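PDB 6ED2: glycosyl hydrolase family 2, TIM barrel domain protein from Faecalibacterium prausnitzii A2-165, which probably hydrolyses beta-D-glucuronides as a gut bacterial beta-glucuronidase, releasing glucuronic acid from conjugates such as those of drugs. Local coordinates for residues Trp105-Ser116 / Arg198-Arg209. Residues are numbered along the deposited sequence; the frame is centred on the assembly and turned at random.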
ATOM      1  N   TRP A 105      11.831 -19.631 -52.009  1.00 42.66           N
ATOM      2  CA  TRP A 105      11.267 -20.713 -51.217  1.00 35.96           C
ATOM      3  C   TRP A 105      10.499 -21.724 -52.061  1.00 42.17           C
ATOM      4  O   TRP A 105      10.086 -22.764 -51.529  1.00 43.66           O
ATOM      5  CB  TRP A 105      10.353 -20.141 -50.129  1.00 26.33           C
ATOM      6  CG  TRP A 105      11.133 -19.641 -48.970  1.00 27.39           C
ATOM      7  CD1 TRP A 105      12.476 -19.430 -48.927  1.00 30.75           C
ATOM      8  CD2 TRP A 105      10.632 -19.307 -47.674  1.00 26.72           C
ATOM      9  NE1 TRP A 105      12.845 -18.989 -47.683  1.00 31.37           N
ATOM     10  CE2 TRP A 105      11.727 -18.889 -46.900  1.00 28.59           C
ATOM     11  CE3 TRP A 105       9.358 -19.325 -47.092  1.00 30.25           C
ATOM     12  CZ2 TRP A 105      11.595 -18.500 -45.572  1.00 31.84           C
ATOM     13  CZ3 TRP A 105       9.228 -18.933 -45.783  1.00 30.73           C
ATOM     14  CH2 TRP A 105      10.340 -18.521 -45.036  1.00 30.34           C
ATOM     15  N   SER A 106      10.295 -21.444 -53.349  1.00 37.88           N
ATOM     16  CA  SER A 106       9.635 -22.382 -54.253  1.00 38.96           C
ATOM     17  C   SER A 106      10.294 -23.754 -54.181  1.00 39.63           C
ATOM     18  O   SER A 106      11.520 -23.871 -54.226  1.00 34.94           O
ATOM     19  CB  SER A 106       9.698 -21.847 -55.688  1.00 35.41           C
ATOM     20  OG  SER A 106       8.577 -22.270 -56.441  1.00 49.00           O
ATOM     21  N   GLY A 107       9.475 -24.798 -54.054  1.00 39.87           N
ATOM     22  CA  GLY A 107       9.982 -26.143 -53.902  1.00 33.64           C
ATOM     23  C   GLY A 107      10.118 -26.618 -52.468  1.00 40.33           C
ATOM     24  O   GLY A 107      10.195 -27.829 -52.233  1.00 43.35           O
ATOM     25  N   TRP A 108      10.167 -25.708 -51.507  1.00 36.94           N
ATOM     26  CA  TRP A 108      10.095 -26.057 -50.102  1.00 31.06           C
ATOM     27  C   TRP A 108       8.639 -26.224 -49.686  1.00 31.76           C
ATOM     28  O   TRP A 108       7.727 -25.679 -50.310  1.00 33.55           O
ATOM     29  CB  TRP A 108      10.697 -24.953 -49.249  1.00 37.40           C
ATOM     30  CG  TRP A 108      12.103 -25.057 -48.808  1.00 39.43           C
ATOM     31  CD1 TRP A 108      12.557 -25.654 -47.674  1.00 43.88           C
ATOM     32  CD2 TRP A 108      13.242 -24.440 -49.419  1.00 44.40           C
ATOM     33  NE1 TRP A 108      13.917 -25.485 -47.558  1.00 46.39           N
ATOM     34  CE2 TRP A 108      14.361 -24.741 -48.618  1.00 44.27           C
ATOM     35  CE3 TRP A 108      13.428 -23.692 -50.582  1.00 52.00           C
ATOM     36  CZ2 TRP A 108      15.647 -24.313 -48.934  1.00 46.51           C
ATOM     37  CZ3 TRP A 108      14.710 -23.269 -50.900  1.00 56.95           C
ATOM     38  CH2 TRP A 108      15.801 -23.580 -50.076  1.00 55.91           C
ATOM     39  N   ASP A 109       8.420 -26.972 -48.608  1.00 32.63           N
ATOM     40  CA  ASP A 109       7.138 -26.904 -47.921  1.00 31.82           C
ATOM     41  C   ASP A 109       7.041 -25.600 -47.136  1.00 29.71           C
ATOM     42  O   ASP A 109       8.002 -25.184 -46.483  1.00 27.66           O
ATOM     43  CB  ASP A 109       6.966 -28.095 -46.979  1.00 31.72           C
ATOM     44  CG  ASP A 109       5.898 -29.077 -47.464  1.00 36.46           C
ATOM     45  OD1 ASP A 109       5.173 -28.795 -48.458  1.00 33.84           O
ATOM     46  OD2 ASP A 109       5.817 -30.156 -46.857  1.00 36.90           O
ATOM     47  N   ILE A 110       5.879 -24.960 -47.210  1.00 27.13           N
ATOM     48  CA  ILE A 110       5.621 -23.694 -46.529  1.00 31.65           C
ATOM     49  C   ILE A 110       4.612 -23.962 -45.430  1.00 29.72           C
ATOM     50  O   ILE A 110       3.459 -24.324 -45.714  1.00 30.14           O
ATOM     51  CB  ILE A 110       5.091 -22.604 -47.480  1.00 29.94           C
ATOM     52  CG1 ILE A 110       5.834 -22.615 -48.825  1.00 29.35           C
ATOM     53  CG2 ILE A 110       5.228 -21.237 -46.805  1.00 24.18           C
ATOM     54  CD1 ILE A 110       7.317 -22.381 -48.697  1.00 26.56           C
ATOM     55  N   VAL A 111       5.036 -23.759 -44.179  1.00 29.00           N
ATOM     56  CA  VAL A 111       4.270 -24.160 -43.007  1.00 29.88           C
ATOM     57  C   VAL A 111       4.256 -23.024 -41.991  1.00 29.08           C
ATOM     58  O   VAL A 111       5.317 -22.487 -41.646  1.00 28.98           O
ATOM     59  CB  VAL A 111       4.862 -25.436 -42.360  1.00 30.85           C
ATOM     60  CG1 VAL A 111       3.953 -25.937 -41.244  1.00 30.66           C
ATOM     61  CG2 VAL A 111       5.124 -26.538 -43.412  1.00 24.30           C
ATOM     62  N   LEU A 112       3.066 -22.704 -41.474  1.00 28.72           N
ATOM     63  CA  LEU A 112       2.898 -21.794 -40.340  1.00 29.25           C
ATOM     64  C   LEU A 112       2.822 -22.576 -39.033  1.00 30.30           C
ATOM     65  O   LEU A 112       2.090 -23.561 -38.944  1.00 31.74           O
ATOM     66  CB  LEU A 112       1.622 -20.974 -40.507  1.00 28.45           C
ATOM     67  CG  LEU A 112       1.614 -20.057 -41.721  1.00 31.53           C
ATOM     68  CD1 LEU A 112       0.204 -19.575 -41.985  1.00 27.63           C
ATOM     69  CD2 LEU A 112       2.582 -18.890 -41.492  1.00 27.36           C
ATOM     70  N   ARG A 113       3.574 -22.142 -38.021  1.00 27.48           N
ATOM     71  CA  ARG A 113       3.476 -22.691 -36.673  1.00 23.53           C
ATOM     72  C   ARG A 113       2.875 -21.657 -35.725  1.00 28.33           C
ATOM     73  O   ARG A 113       3.335 -20.506 -35.672  1.00 28.56           O
ATOM     74  CB  ARG A 113       4.841 -23.132 -36.136  1.00 25.43           C
ATOM     75  CG  ARG A 113       4.886 -23.237 -34.587  1.00 28.75           C
ATOM     76  CD  ARG A 113       4.118 -24.473 -34.026  1.00 27.82           C
ATOM     77  NE  ARG A 113       4.709 -25.742 -34.460  1.00 25.71           N
ATOM     78  CZ  ARG A 113       5.664 -26.410 -33.806  1.00 30.99           C
ATOM     79  NH1 ARG A 113       6.167 -25.944 -32.661  1.00 28.72           N
ATOM     80  NH2 ARG A 113       6.131 -27.555 -34.307  1.00 30.10           N
ATOM     81  N   PHE A 114       1.848 -22.066 -34.990  1.00 23.62           N
ATOM     82  CA  PHE A 114       1.321 -21.315 -33.859  1.00 23.37           C
ATOM     83  C   PHE A 114       1.729 -22.015 -32.569  1.00 28.08           C
ATOM     84  O   PHE A 114       1.341 -23.170 -32.336  1.00 29.96           O
ATOM     85  CB  PHE A 114      -0.194 -21.192 -33.944  1.00 25.22           C
ATOM     86  CG  PHE A 114      -0.662 -20.454 -35.159  1.00 28.21           C
ATOM     87  CD1 PHE A 114      -0.963 -19.101 -35.087  1.00 26.18           C
ATOM     88  CD2 PHE A 114      -0.786 -21.104 -36.376  1.00 28.81           C
ATOM     89  CE1 PHE A 114      -1.379 -18.405 -36.214  1.00 29.35           C
ATOM     90  CE2 PHE A 114      -1.210 -20.415 -37.515  1.00 29.64           C
ATOM     91  CZ  PHE A 114      -1.501 -19.067 -37.434  1.00 29.05           C
ATOM     92  N   GLY A 115       2.551 -21.339 -31.760  1.00 26.33           N
ATOM     93  CA  GLY A 115       2.829 -21.831 -30.418  1.00 19.69           C
ATOM     94  C   GLY A 115       1.549 -22.191 -29.686  1.00 26.71           C
ATOM     95  O   GLY A 115       1.443 -23.260 -29.081  1.00 24.20           O
ATOM     96  N   SER A 116       0.537 -21.323 -29.778  1.00 24.34           N
ATOM     97  CA  SER A 116      -0.798 -21.614 -29.266  1.00 26.26           C
ATOM     98  C   SER A 116      -1.755 -20.539 -29.758  1.00 29.33           C
ATOM     99  O   SER A 116      -1.345 -19.421 -30.093  1.00 29.53           O
ATOM    100  CB  SER A 116      -0.834 -21.680 -27.730  1.00 28.98           C
ATOM    101  OG  SER A 116      -0.587 -20.403 -27.155  1.00 26.13           O
ATOM    102  N   ARG A 198       1.670 -17.026 -27.857  1.00 23.30           N
ATOM    103  CA  ARG A 198       3.021 -17.533 -28.049  1.00 25.48           C
ATOM    104  C   ARG A 198       3.509 -17.191 -29.444  1.00 24.05           C
ATOM    105  O   ARG A 198       2.710 -16.830 -30.318  1.00 26.64           O
ATOM    106  CB  ARG A 198       3.063 -19.049 -27.809  1.00 27.14           C
ATOM    107  CG  ARG A 198       2.872 -19.407 -26.346  1.00 29.05           C
ATOM    108  CD  ARG A 198       2.640 -20.903 -26.125  1.00 25.91           C
ATOM    109  NE  ARG A 198       2.096 -21.117 -24.784  1.00 28.72           N
ATOM    110  CZ  ARG A 198       1.773 -22.304 -24.274  1.00 29.15           C
ATOM    111  NH1 ARG A 198       1.940 -23.420 -24.990  1.00 21.29           N
ATOM    112  NH2 ARG A 198       1.283 -22.370 -23.046  1.00 24.60           N
ATOM    113  N   PRO A 199       4.817 -17.265 -29.683  1.00 22.42           N
ATOM    114  CA  PRO A 199       5.360 -16.920 -31.003  1.00 24.41           C
ATOM    115  C   PRO A 199       4.709 -17.693 -32.140  1.00 30.56           C
ATOM    116  O   PRO A 199       4.398 -18.885 -32.017  1.00 28.50           O
ATOM    117  CB  PRO A 199       6.844 -17.275 -30.872  1.00 25.30           C
ATOM    118  CG  PRO A 199       7.131 -17.053 -29.436  1.00 26.13           C
ATOM    119  CD  PRO A 199       5.885 -17.393 -28.673  1.00 26.22           C
ATOM    120  N   VAL A 200       4.490 -16.975 -33.247  1.00 24.47           N
ATOM    121  CA  VAL A 200       4.004 -17.506 -34.519  1.00 25.93           C
ATOM    122  C   VAL A 200       5.172 -17.515 -35.502  1.00 28.17           C
ATOM    123  O   VAL A 200       6.012 -16.608 -35.484  1.00 30.68           O
ATOM    124  CB  VAL A 200       2.834 -16.657 -35.053  1.00 27.23           C
ATOM    125  CG1 VAL A 200       2.342 -17.156 -36.429  1.00 24.26           C
ATOM    126  CG2 VAL A 200       1.691 -16.582 -34.008  1.00 22.38           C
ATOM    127  N   TRP A 201       5.240 -18.543 -36.347  1.00 28.44           N
ATOM    128  CA  TRP A 201       6.415 -18.738 -37.185  1.00 26.37           C
ATOM    129  C   TRP A 201       6.026 -19.095 -38.606  1.00 29.12           C
ATOM    130  O   TRP A 201       5.052 -19.814 -38.854  1.00 29.71           O
ATOM    131  CB  TRP A 201       7.327 -19.855 -36.683  1.00 27.72           C
ATOM    132  CG  TRP A 201       7.770 -19.740 -35.281  1.00 28.94           C
ATOM    133  CD1 TRP A 201       7.173 -20.297 -34.190  1.00 28.38           C
ATOM    134  CD2 TRP A 201       8.933 -19.054 -34.800  1.00 28.79           C
ATOM    135  NE1 TRP A 201       7.891 -20.001 -33.055  1.00 30.96           N
ATOM    136  CE2 TRP A 201       8.978 -19.242 -33.400  1.00 28.17           C
ATOM    137  CE3 TRP A 201       9.936 -18.289 -35.414  1.00 30.05           C
ATOM    138  CZ2 TRP A 201       9.991 -18.700 -32.601  1.00 30.21           C
ATOM    139  CZ3 TRP A 201      10.948 -17.755 -34.621  1.00 30.21           C
ATOM    140  CH2 TRP A 201      10.959 -17.954 -33.228  1.00 31.20           C
ATOM    141  N   LEU A 202       6.836 -18.609 -39.533  1.00 28.03           N
ATOM    142  CA  LEU A 202       6.754 -18.969 -40.935  1.00 29.03           C
ATOM    143  C   LEU A 202       7.988 -19.800 -41.245  1.00 32.32           C
ATOM    144  O   LEU A 202       9.115 -19.375 -40.959  1.00 28.83           O
ATOM    145  CB  LEU A 202       6.674 -17.723 -41.827  1.00 28.44           C
ATOM    146  CG  LEU A 202       6.722 -17.913 -43.347  1.00 30.40           C
ATOM    147  CD1 LEU A 202       5.455 -18.568 -43.854  1.00 26.53           C
ATOM    148  CD2 LEU A 202       6.957 -16.579 -44.062  1.00 29.13           C
ATOM    149  N   MET A 203       7.770 -20.995 -41.791  1.00 28.11           N
ATOM    150  CA  MET A 203       8.843 -21.954 -41.988  1.00 27.74           C
ATOM    151  C   MET A 203       8.916 -22.380 -43.447  1.00 28.11           C
ATOM    152  O   MET A 203       7.888 -22.505 -44.118  1.00 30.59           O
ATOM    153  CB  MET A 203       8.631 -23.185 -41.096  1.00 30.30           C
ATOM    154  CG  MET A 203       8.641 -22.880 -39.596  1.00 36.25           C
ATOM    155  SD  MET A 203       8.276 -24.334 -38.570  1.00 33.23           S
ATOM    156  CE  MET A 203       6.564 -24.576 -38.954  1.00 24.03           C
ATOM    157  N   ALA A 204      10.132 -22.608 -43.933  1.00 29.48           N
ATOM    158  CA  ALA A 204      10.354 -23.329 -45.179  1.00 30.99           C
ATOM    159  C   ALA A 204      11.052 -24.630 -44.810  1.00 32.28           C
ATOM    160  O   ALA A 204      12.134 -24.606 -44.214  1.00 27.82           O
ATOM    161  CB  ALA A 204      11.185 -22.508 -46.169  1.00 30.05           C
ATOM    162  N   LEU A 205      10.403 -25.759 -45.105  1.00 33.45           N
ATOM    163  CA  LEU A 205      10.891 -27.069 -44.681  1.00 29.04           C
ATOM    164  C   LEU A 205      11.009 -27.998 -45.881  1.00 27.50           C
ATOM    165  O   LEU A 205      10.174 -27.940 -46.794  1.00 30.34           O
ATOM    166  CB  LEU A 205       9.944 -27.690 -43.645  1.00 28.23           C
ATOM    167  CG  LEU A 205       9.570 -26.819 -42.446  1.00 29.62           C
ATOM    168  CD1 LEU A 205       8.457 -27.459 -41.660  1.00 30.85           C
ATOM    169  CD2 LEU A 205      10.788 -26.587 -41.570  1.00 26.70           C
ATOM    170  N   PRO A 206      12.016 -28.863 -45.913  1.00 27.92           N
ATOM    171  CA  PRO A 206      12.082 -29.865 -46.987  1.00 29.35           C
ATOM    172  C   PRO A 206      10.843 -30.755 -46.956  1.00 30.34           C
ATOM    173  O   PRO A 206      10.275 -31.039 -45.898  1.00 28.90           O
ATOM    174  CB  PRO A 206      13.357 -30.666 -46.665  1.00 26.18           C
ATOM    175  CG  PRO A 206      14.101 -29.860 -45.649  1.00 26.89           C
ATOM    176  CD  PRO A 206      13.049 -29.082 -44.889  1.00 29.98           C
ATOM    177  N   LYS A 207      10.405 -31.175 -48.142  1.00 28.29           N
ATOM    178  CA  LYS A 207       9.216 -32.010 -48.214  1.00 31.24           C
ATOM    179  C   LYS A 207       9.426 -33.362 -47.538  1.00 30.92           C
ATOM    180  O   LYS A 207       8.485 -33.918 -46.970  1.00 31.44           O
ATOM    181  CB  LYS A 207       8.791 -32.147 -49.674  1.00 29.88           C
ATOM    182  CG  LYS A 207       7.895 -30.966 -50.056  1.00 37.89           C
ATOM    183  CD  LYS A 207       7.936 -30.606 -51.510  1.00 36.98           C
ATOM    184  CE  LYS A 207       6.835 -29.623 -51.809  1.00 38.03           C
ATOM    185  NZ  LYS A 207       6.701 -29.438 -53.267  1.00 47.77           N
ATOM    186  N   GLU A 208      10.646 -33.884 -47.548  1.00 30.87           N
ATOM    187  CA  GLU A 208      11.002 -35.035 -46.742  1.00 30.72           C
ATOM    188  C   GLU A 208      11.793 -34.550 -45.532  1.00 33.30           C
ATOM    189  O   GLU A 208      12.883 -33.993 -45.685  1.00 29.28           O
ATOM    190  CB  GLU A 208      11.825 -36.040 -47.546  1.00 25.46           C
ATOM    191  CG  GLU A 208      12.132 -37.286 -46.732  1.00 32.71           C
ATOM    192  CD  GLU A 208      12.940 -38.333 -47.486  1.00 35.74           C
ATOM    193  OE1 GLU A 208      13.111 -38.189 -48.715  1.00 35.22           O
ATOM    194  OE2 GLU A 208      13.385 -39.316 -46.841  1.00 34.52           O
ATOM    195  N   ARG A 209      11.270 -34.784 -44.332  1.00 31.21           N
ATOM    196  CA  ARG A 209      11.888 -34.158 -43.173  1.00 32.02           C
ATOM    197  C   ARG A 209      11.635 -34.970 -41.912  1.00 30.04           C
ATOM    198  O   ARG A 209      10.719 -35.789 -41.846  1.00 28.46           O
ATOM    199  CB  ARG A 209      11.352 -32.742 -42.974  1.00 27.05           C
ATOM    200  CG  ARG A 209       9.828 -32.698 -42.836  1.00 27.53           C
ATOM    201  CD  ARG A 209       9.408 -31.300 -42.478  1.00 26.50           C
ATOM    202  NE  ARG A 209       7.965 -31.092 -42.482  1.00 24.41           N
ATOM    203  CZ  ARG A 209       7.235 -30.886 -43.569  1.00 27.77           C
ATOM    204  NH1 ARG A 209       7.800 -30.911 -44.776  1.00 27.41           N
ATOM    205  NH2 ARG A 209       5.932 -30.681 -43.451  1.00 29.32           N
TER
HETATM  206  O   HOH W   1      11.788 -29.913 -50.504  1.00 31.53           O
HETATM  207  O   HOH W   2       3.610 -30.355 -44.825  1.00 37.62           O
HETATM  208  O   HOH W   3       3.259 -24.231 -27.419  1.00 20.40           O
HETATM  209  O   HOH W   4       1.040 -18.790 -31.480  1.00 25.17           O
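Ala-204 lays its methyl over the six-membered ring of Trp-105, CB 3.7 Å from the ring centroid, and also over the five-membered ring of Trp-108, giving two CH-pi contacts; a side chain this small lets both indoles close on it. In Trp-105, chi1 of -80° sets CG beside the backbone N and lays the ring over Ala-204, with the CZ3 edge against Leu-202 CG at 3.6 Å. Leu-202 then passes CD1 to Leu-112 CD2 and Ile-110 CG2 on the same apolar face, which Phe-114 extends by turning a ring face to Val-200 CG1.

Strands 109-114 and 200-205 pair antiparallel through six backbone hydrogen bonds, and Gly-115 N adds one to Pro-199 O; glycine suits this place because Arg-198 CB occupies the room a side chain would need. On the other face the flexible thioether of Met-203 bends at chi3 (-69°), swinging CE to within 3.6 Å of Arg-113 CB and 3.7 Å of Val-111 CG1. Arg-113 itself folds away to Asp-141.

Back at the Trp-108 end, on the face of Val-111 and Met-203, Asp-109 OD2 takes Arg-209 NH1 at 3.0 Å through its anti lone pair, in the guanidinium plane, although carboxylate and guanidinium planes stand 71° apart. NH1 also donates to Pro-206 O (2.7 Å), while Thr-145 binds Asp-109 OD1. Within the jelly-roll-like sugar-binding domain, then, a backbone ladder sets the register, apolar side chains fill the face of Ala-204 and Leu-202, and just beyond strand 200-205 a buried ion pair holds the Asp-109 end, its opposite charges probably stabilising each other's ionised forms.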